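Local coordinates for protein HTH-type transcriptional regulator cbl (Escherichia coli K12, PDB 2FYI) that probably acts as an accessory transcriptional regulator of the cys regulon, a LysR-family DNA-binding protein represented here by its cofactor-binding domain, at residues Thr12-Ile18 against Arg202-Phe208; Trp113-Arg119 against Asp140-Gln146. One frame throughout, in Å; residues are numbered along the deposited sequence.

Overall arrangement
Two contacts, one in each lobe of a periplasmic-binding-protein-like domain, illustrate how such a fold is stitched together. The chain enters along strand 14-20, the first element of one lobe, and returns to it 184 residues later, when helix 203-212 settles against that strand in interaction 1. Nearly the whole domain lies in the loop so closed. Interaction 2 is nested inside it: the chain runs from strand 115-118 through helix 125-134 and back into strand 141-145, which pairs with strand 115-118. The two contacts lie on opposite sides of the chain's centre, their own centres about 38 Å apart. Interaction 1 thus ties the chain's late return to its start, whereas interaction 2 joins two neighbouring strands within the second lobe.

Interaction 1. Residues Thr12-Ile18 against Arg202-Phe208; sequences TSGVLTI and RNYVWRF
A helix laid obliquely against an inner strand of an alpha/beta sheet is built here from Thr12-Ile18, its later part, to Ile18, in extended strand conformation, and Arg202-Phe208, helical from Asn203 with Arg202 at the N-cap position. Thus a late helix packs on the first strand of one lobe of the LysR cofactor-binding domain, a periplasmic-binding-protein-like fold. The axes of strand 14-18 and helix 203-208 approach to 9.3 Å and cross at -40°; the CA atoms of Leu16 and Val205 lie 7.0 Å apart. Tyr204 takes chi1 p, which carries its ring along the strand until its OH gives a weak hydrogen bond to Val15 O (2.9 Å). The ring passes Thr12 (CG2 to Tyr204 CD1, 3.7 Å) and Leu16 (CB to Tyr204 CE2, 3.8 Å). Gly14, at phi/psi 154/-171, leaves room for this hydroxyl and for the Arg202 guanidinium, both of which a CB would strike. Arg202, m at chi1 and chi2, folds back so that NH1 donates to Ser13 O at 2.6 Å. Deeper in, Leu16 (t, p) sets CD1 3.8 Å from Val205 CG2 and CD2 4.0 Å from Phe208 CD1. Phe208, chi1 t, offers a ring face to Ile18 (m, t), whose CD1 makes a CH-pi contact 4.0 Å from the centroid of the Phe208 ring. Strand 14-20 pairs with strands 43-49 and 66-69; Ile66 meets Val205 and Phe208, while helix 29-39 packs through Phe36 on Leu16.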
loop_
_atom_site.group_PDB
_atom_site.type_symbol
_atom_site.label_atom_id
_atom_site.label_comp_id
_atom_site.label_asym_id
_atom_site.label_seq_id
_atom_site.Cartn_x
_atom_site.Cartn_y
_atom_site.Cartn_z
ATOM N N THR A 12 22.416 12.266 -21.674
ATOM C CA THR A 12 20.991 12.447 -21.795
ATOM C C THR A 12 20.472 12.893 -20.445
ATOM O O THR A 12 20.865 12.376 -19.416
ATOM C CB THR A 12 20.297 11.169 -22.246
ATOM O OG1 THR A 12 20.679 10.883 -23.590
ATOM C CG2 THR A 12 18.802 11.329 -22.206
ATOM N N SER A 13 19.603 13.882 -20.446
ATOM C CA SER A 13 19.153 14.462 -19.190
ATOM C C SER A 13 17.665 14.828 -19.255
ATOM O O SER A 13 17.129 15.130 -20.345
ATOM C CB SER A 13 20.052 15.669 -18.818
ATOM O OG SER A 13 19.330 16.844 -18.456
ATOM N N GLY A 14 17.012 14.778 -18.091
ATOM C CA GLY A 14 15.629 15.218 -17.944
ATOM C C GLY A 14 14.979 14.482 -16.791
ATOM O O GLY A 14 15.634 13.764 -16.038
ATOM N N VAL A 15 13.674 14.635 -16.658
ATOM C CA VAL A 15 12.987 13.958 -15.596
ATOM C C VAL A 15 12.026 12.940 -16.199
ATOM O O VAL A 15 11.187 13.283 -17.028
ATOM C CB VAL A 15 12.211 14.951 -14.738
ATOM C CG1 VAL A 15 11.620 14.240 -13.540
ATOM C CG2 VAL A 15 13.106 16.100 -14.319
ATOM N N LEU A 16 12.145 11.685 -15.789
ATOM C CA LEU A 16 11.194 10.678 -16.212
ATOM C C LEU A 16 10.241 10.406 -15.063
ATOM O O LEU A 16 10.666 9.969 -14.005
ATOM C CB LEU A 16 11.917 9.390 -16.581
ATOM C CG LEU A 16 11.003 8.207 -16.871
ATOM C CD1 LEU A 16 10.169 8.478 -18.099
ATOM C CD2 LEU A 16 11.840 6.983 -17.072
ATOM N N THR A 17 8.955 10.654 -15.257
ATOM C CA THR A 17 8.005 10.358 -14.208
ATOM C C THR A 17 7.197 9.092 -14.540
ATOM O O THR A 17 6.521 9.028 -15.562
ATOM C CB THR A 17 7.072 11.555 -13.926
ATOM O OG1 THR A 17 7.844 12.651 -13.440
ATOM C CG2 THR A 17 6.057 11.194 -12.857
ATOM N N ILE A 18 7.266 8.090 -13.665
ATOM C CA ILE A 18 6.515 6.856 -13.833
ATOM C C ILE A 18 5.471 6.746 -12.748
ATOM O O ILE A 18 5.774 6.958 -11.581
ATOM C CB ILE A 18 7.426 5.656 -13.722
ATOM C CG1 ILE A 18 8.293 5.586 -14.978
ATOM C CG2 ILE A 18 6.613 4.366 -13.463
ATOM C CD1 ILE A 18 9.570 4.798 -14.783
ATOM N N ARG A 202 10.304 12.432 -24.836
ATOM C CA ARG A 202 11.780 12.492 -24.794
ATOM C C ARG A 202 12.358 11.140 -25.180
ATOM O O ARG A 202 11.689 10.114 -25.022
ATOM C CB ARG A 202 12.261 12.831 -23.383
ATOM C CG ARG A 202 11.862 14.219 -22.860
ATOM C CD ARG A 202 12.694 15.294 -23.530
ATOM N NE ARG A 202 14.022 14.775 -23.866
ATOM C CZ ARG A 202 15.088 14.839 -23.071
ATOM N NH1 ARG A 202 15.024 15.423 -21.876
ATOM N NH2 ARG A 202 16.234 14.330 -23.478
ATOM N N ASN A 203 13.595 11.107 -25.652
ATOM C CA ASN A 203 14.161 9.846 -26.138
ATOM C C ASN A 203 14.150 8.731 -25.094
ATOM O O ASN A 203 13.868 7.568 -25.415
ATOM C CB ASN A 203 15.573 10.048 -26.695
ATOM C CG ASN A 203 16.560 10.556 -25.647
ATOM O OD1 ASN A 203 16.343 11.591 -25.024
ATOM N ND2 ASN A 203 17.659 9.821 -25.454
ATOM N N TYR A 204 14.440 9.088 -23.840
ATOM C CA TYR A 204 14.518 8.098 -22.769
ATOM C C TYR A 204 13.188 7.398 -22.396
ATOM O O TYR A 204 13.208 6.277 -21.859
ATOM C CB TYR A 204 15.213 8.665 -21.537
ATOM C CG TYR A 204 14.605 9.914 -20.992
ATOM C CD1 TYR A 204 15.277 11.138 -21.088
ATOM C CD2 TYR A 204 13.359 9.894 -20.366
ATOM C CE1 TYR A 204 14.716 12.329 -20.562
ATOM C CE2 TYR A 204 12.776 11.073 -19.835
ATOM C CZ TYR A 204 13.459 12.286 -19.934
ATOM O OH TYR A 204 12.899 13.450 -19.418
ATOM N N VAL A 205 12.047 8.034 -22.668
ATOM C CA VAL A 205 10.760 7.399 -22.369
ATOM C C VAL A 205 10.652 6.251 -23.338
ATOM O O VAL A 205 10.324 5.137 -22.951
ATOM C CB VAL A 205 9.560 8.341 -22.624
ATOM C CG1 VAL A 205 8.216 7.600 -22.475
ATOM C CG2 VAL A 205 9.644 9.568 -21.749
ATOM N N TRP A 206 10.959 6.522 -24.609
ATOM C CA TRP A 206 10.837 5.489 -25.643
ATOM C C TRP A 206 11.735 4.310 -25.297
ATOM O O TRP A 206 11.335 3.152 -25.422
ATOM C CB TRP A 206 11.157 6.026 -27.034
ATOM C CG TRP A 206 10.286 7.142 -27.478
ATOM C CD1 TRP A 206 10.677 8.436 -27.790
ATOM C CD2 TRP A 206 8.878 7.095 -27.679
ATOM N NE1 TRP A 206 9.586 9.184 -28.183
ATOM C CE2 TRP A 206 8.469 8.386 -28.119
ATOM C CE3 TRP A 206 7.914 6.097 -27.535
ATOM C CZ2 TRP A 206 7.127 8.689 -28.407
ATOM C CZ3 TRP A 206 6.588 6.399 -27.820
ATOM C CH2 TRP A 206 6.208 7.681 -28.251
ATOM N N ARG A 207 12.939 4.613 -24.820
ATOM C CA ARG A 207 13.831 3.554 -24.422
ATOM C C ARG A 207 13.342 2.728 -23.237
ATOM O O ARG A 207 13.477 1.516 -23.237
ATOM C CB ARG A 207 15.223 4.066 -24.137
ATOM C CG ARG A 207 16.154 2.881 -24.020
ATOM C CD ARG A 207 16.388 2.262 -25.403
ATOM N NE ARG A 207 17.493 2.977 -26.044
ATOM C CZ ARG A 207 18.776 2.608 -25.939
ATOM N NH1 ARG A 207 19.096 1.501 -25.250
ATOM N NH2 ARG A 207 19.739 3.324 -26.535
ATOM N N PHE A 208 12.784 3.377 -22.224
ATOM C CA PHE A 208 12.320 2.654 -21.057
ATOM C C PHE A 208 11.387 1.529 -21.438
ATOM O O PHE A 208 11.470 0.431 -20.898
ATOM C CB PHE A 208 11.588 3.583 -20.105
ATOM C CG PHE A 208 11.205 2.924 -18.812
ATOM C CD1 PHE A 208 12.028 3.005 -17.710
ATOM C CD2 PHE A 208 10.023 2.195 -18.705
ATOM C CE1 PHE A 208 11.678 2.372 -16.516
ATOM C CE2 PHE A 208 9.668 1.566 -17.504
ATOM C CZ PHE A 208 10.499 1.657 -16.421
#

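Interaction 2. Residues Trp113-Arg119 against Asp140-Gln146; sequences WPLITYR and DIVLSAQ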
loop_
_atom_site.group_PDB
_atom_site.type_symbol
_atom_site.label_atom_id
_atom_site.label_comp_id
_atom_site.label_asym_id
_atom_site.label_seq_id
_atom_site.Cartn_x
_atom_site.Cartn_y
_atom_site.Cartn_z
ATOM N N TRP A 113 -13.015 -21.064 3.040
ATOM C CA TRP A 113 -12.207 -20.381 4.065
ATOM C C TRP A 113 -12.296 -18.874 3.973
ATOM O O TRP A 113 -12.639 -18.332 2.909
ATOM C CB TRP A 113 -10.763 -20.786 3.932
ATOM C CG TRP A 113 -10.624 -22.233 3.905
ATOM C CD1 TRP A 113 -10.866 -23.098 2.836
ATOM C CD2 TRP A 113 -10.232 -23.033 4.985
ATOM N NE1 TRP A 113 -10.639 -24.396 3.228
ATOM C CE2 TRP A 113 -10.256 -24.383 4.543
ATOM C CE3 TRP A 113 -9.865 -22.748 6.291
ATOM C CZ2 TRP A 113 -9.916 -25.419 5.354
ATOM C CZ3 TRP A 113 -9.558 -23.767 7.102
ATOM C CH2 TRP A 113 -9.567 -25.102 6.635
ATOM N N PRO A 114 -12.010 -18.177 5.085
ATOM C CA PRO A 114 -11.916 -16.705 5.055
ATOM C C PRO A 114 -10.848 -16.210 4.060
ATOM O O PRO A 114 -9.718 -16.609 4.177
ATOM C CB PRO A 114 -11.514 -16.366 6.512
ATOM C CG PRO A 114 -12.015 -17.509 7.307
ATOM C CD PRO A 114 -11.804 -18.714 6.442
ATOM N N LEU A 115 -11.184 -15.373 3.088
ATOM C CA LEU A 115 -10.149 -14.891 2.164
ATOM C C LEU A 115 -9.614 -13.533 2.512
ATOM O O LEU A 115 -10.355 -12.644 2.982
ATOM C CB LEU A 115 -10.655 -14.765 0.765
ATOM C CG LEU A 115 -10.908 -16.125 0.177
ATOM C CD1 LEU A 115 -11.158 -15.975 -1.339
ATOM C CD2 LEU A 115 -9.719 -17.044 0.492
ATOM N N ILE A 116 -8.322 -13.364 2.251
ATOM C CA ILE A 116 -7.684 -12.088 2.393
ATOM C C ILE A 116 -7.118 -11.796 1.037
ATOM O O ILE A 116 -6.202 -12.460 0.577
ATOM C CB ILE A 116 -6.563 -12.135 3.404
ATOM C CG1 ILE A 116 -7.059 -12.724 4.704
ATOM C CG2 ILE A 116 -5.989 -10.745 3.649
ATOM C CD1 ILE A 116 -5.927 -13.029 5.593
ATOM N N THR A 117 -7.683 -10.809 0.371
ATOM C CA THR A 117 -7.281 -10.554 -0.996
ATOM C C THR A 117 -7.484 -9.107 -1.400
ATOM O O THR A 117 -7.915 -8.291 -0.582
ATOM C CB THR A 117 -7.968 -11.494 -1.969
ATOM O OG1 THR A 117 -7.187 -11.544 -3.156
ATOM C CG2 THR A 117 -9.339 -11.017 -2.304
ATOM N N TYR A 118 -7.146 -8.796 -2.648
ATOM C CA TYR A 118 -7.214 -7.420 -3.134
ATOM C C TYR A 118 -8.640 -6.924 -3.212
ATOM O O TYR A 118 -9.554 -7.684 -3.443
ATOM C CB TYR A 118 -6.555 -7.300 -4.509
ATOM C CG TYR A 118 -5.158 -7.843 -4.511
ATOM C CD1 TYR A 118 -4.868 -9.037 -5.169
ATOM C CD2 TYR A 118 -4.144 -7.196 -3.815
ATOM C CE1 TYR A 118 -3.596 -9.566 -5.157
ATOM C CE2 TYR A 118 -2.875 -7.711 -3.797
ATOM C CZ TYR A 118 -2.609 -8.909 -4.469
ATOM O OH TYR A 118 -1.342 -9.449 -4.473
ATOM N N ARG A 119 -8.826 -5.634 -3.029
ATOM C CA ARG A 119 -10.130 -5.058 -3.171
ATOM C C ARG A 119 -10.539 -5.041 -4.659
ATOM O O ARG A 119 -9.702 -5.165 -5.524
ATOM C CB ARG A 119 -10.072 -3.650 -2.627
ATOM C CG ARG A 119 -10.115 -2.655 -3.721
ATOM C CD ARG A 119 -9.531 -1.340 -3.341
ATOM N NE ARG A 119 -10.160 -0.722 -2.183
ATOM C CZ ARG A 119 -10.064 0.575 -1.950
ATOM N NH1 ARG A 119 -9.410 1.326 -2.825
ATOM N NH2 ARG A 119 -10.610 1.118 -0.875
ATOM N N ASP A 140 -15.697 -15.394 0.561
ATOM C CA ASP A 140 -15.747 -14.699 1.825
ATOM C C ASP A 140 -14.544 -13.773 1.976
ATOM O O ASP A 140 -13.463 -14.194 2.380
ATOM C CB ASP A 140 -15.710 -15.678 2.989
ATOM C CG ASP A 140 -15.751 -14.950 4.329
ATOM O OD1 ASP A 140 -15.663 -13.683 4.298
ATOM O OD2 ASP A 140 -15.886 -15.612 5.396
ATOM N N ILE A 141 -14.724 -12.507 1.673
ATOM C CA ILE A 141 -13.647 -11.567 1.853
ATOM C C ILE A 141 -13.642 -11.094 3.300
ATOM O O ILE A 141 -14.533 -10.357 3.738
ATOM C CB ILE A 141 -13.850 -10.374 0.996
ATOM C CG1 ILE A 141 -14.052 -10.808 -0.463
ATOM C CG2 ILE A 141 -12.702 -9.451 1.196
ATOM C CD1 ILE A 141 -12.841 -11.326 -1.128
ATOM N N VAL A 142 -12.641 -11.510 4.058
ATOM C CA VAL A 142 -12.596 -11.115 5.440
ATOM C C VAL A 142 -11.656 -9.912 5.580
ATOM O O VAL A 142 -11.695 -9.200 6.574
ATOM C CB VAL A 142 -12.151 -12.294 6.304
ATOM C CG1 VAL A 142 -10.659 -12.315 6.403
ATOM C CG2 VAL A 142 -12.731 -12.180 7.646
ATOM N N LEU A 143 -10.805 -9.700 4.588
ATOM C CA LEU A 143 -10.007 -8.502 4.534
ATOM C C LEU A 143 -9.780 -8.128 3.097
ATOM O O LEU A 143 -9.323 -8.941 2.303
ATOM C CB LEU A 143 -8.660 -8.669 5.245
ATOM C CG LEU A 143 -7.713 -7.446 5.316
ATOM C CD1 LEU A 143 -6.674 -7.638 6.373
ATOM C CD2 LEU A 143 -7.013 -7.150 4.010
ATOM N N SER A 144 -10.100 -6.888 2.750
ATOM C CA SER A 144 -9.912 -6.472 1.376
ATOM C C SER A 144 -8.781 -5.456 1.367
ATOM O O SER A 144 -8.814 -4.460 2.082
ATOM C CB SER A 144 -11.201 -5.946 0.761
ATOM O OG SER A 144 -11.253 -4.552 0.864
ATOM N N ALA A 145 -7.759 -5.763 0.577
ATOM C CA ALA A 145 -6.458 -5.130 0.695
ATOM C C ALA A 145 -6.147 -4.239 -0.509
ATOM O O ALA A 145 -6.601 -4.488 -1.623
ATOM C CB ALA A 145 -5.381 -6.210 0.855
ATOM N N GLN A 146 -5.370 -3.197 -0.272
ATOM C CA GLN A 146 -4.796 -2.429 -1.348
ATOM C C GLN A 146 -3.455 -2.958 -1.826
ATOM O O GLN A 146 -2.982 -2.511 -2.854
ATOM C CB GLN A 146 -4.652 -0.982 -0.956
ATOM C CG GLN A 146 -5.736 -0.192 -1.514
ATOM C CD GLN A 146 -6.130 0.938 -0.623
ATOM O OE1 GLN A 146 -5.282 1.670 -0.083
ATOM N NE2 GLN A 146 -7.440 1.104 -0.448
HETATM O O HOH W 1 -14.404 -17.531 0.500
HETATM O O HOH W 2 -10.138 -2.021 0.031
#
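The parallel pairing of these two strands is interrupted by a beta bulge. Leu115 pairs with Ile141 but Ile116 with Leu143, so Val142 is the extra residue. Leu115 O faces the swelling and receives Val142 N at 2.8 Å and, weakly, Leu143 N at 3.4 Å. The displaced Val142 turns its side chain toward the partner strand and fills the hollow beside Pro114 and Ile116: its CB lies 4.1 Å from Pro114 CB, its CG1 4.0 Å from Ile116 CG1. Beyond the bulge the ladder is regular, with Thr117 N to Leu143 O (3.1 Å), Ala145 N to Thr117 O (2.8 Å) and Arg119 N to Ala145 O (2.9 Å). These strands flank helix 125-134 in a beta-alpha-beta crossover, the repeating unit of the periplasmic-binding-protein fold. Its helix lies on the Leu115, Thr117 and Ile141 face, where Ile141 CD1 reaches Thr117 CG2 at 3.7 Å. On the other face Ile116 CG2 nestles against Leu143 CB (3.7 Å), beneath helix 148-157. Tyr118 CA makes a CA-H...O contact with Ala145 O at 3.4 Å; the CA-to-CB bond of Tyr118 points away overall, and its OH is hydrogen-bonded to Ser148. At the far end the Arg119 guanidinium lays a face over the Gln146 amide, Arg119 CZ to Gln146 NE2 3.1 Å, while its NH1 forms a salt bridge with Glu54 of the second subunit. Leu143 and Ser144 pair with a strand of that subunit, and Val142 also packs on its Leu45.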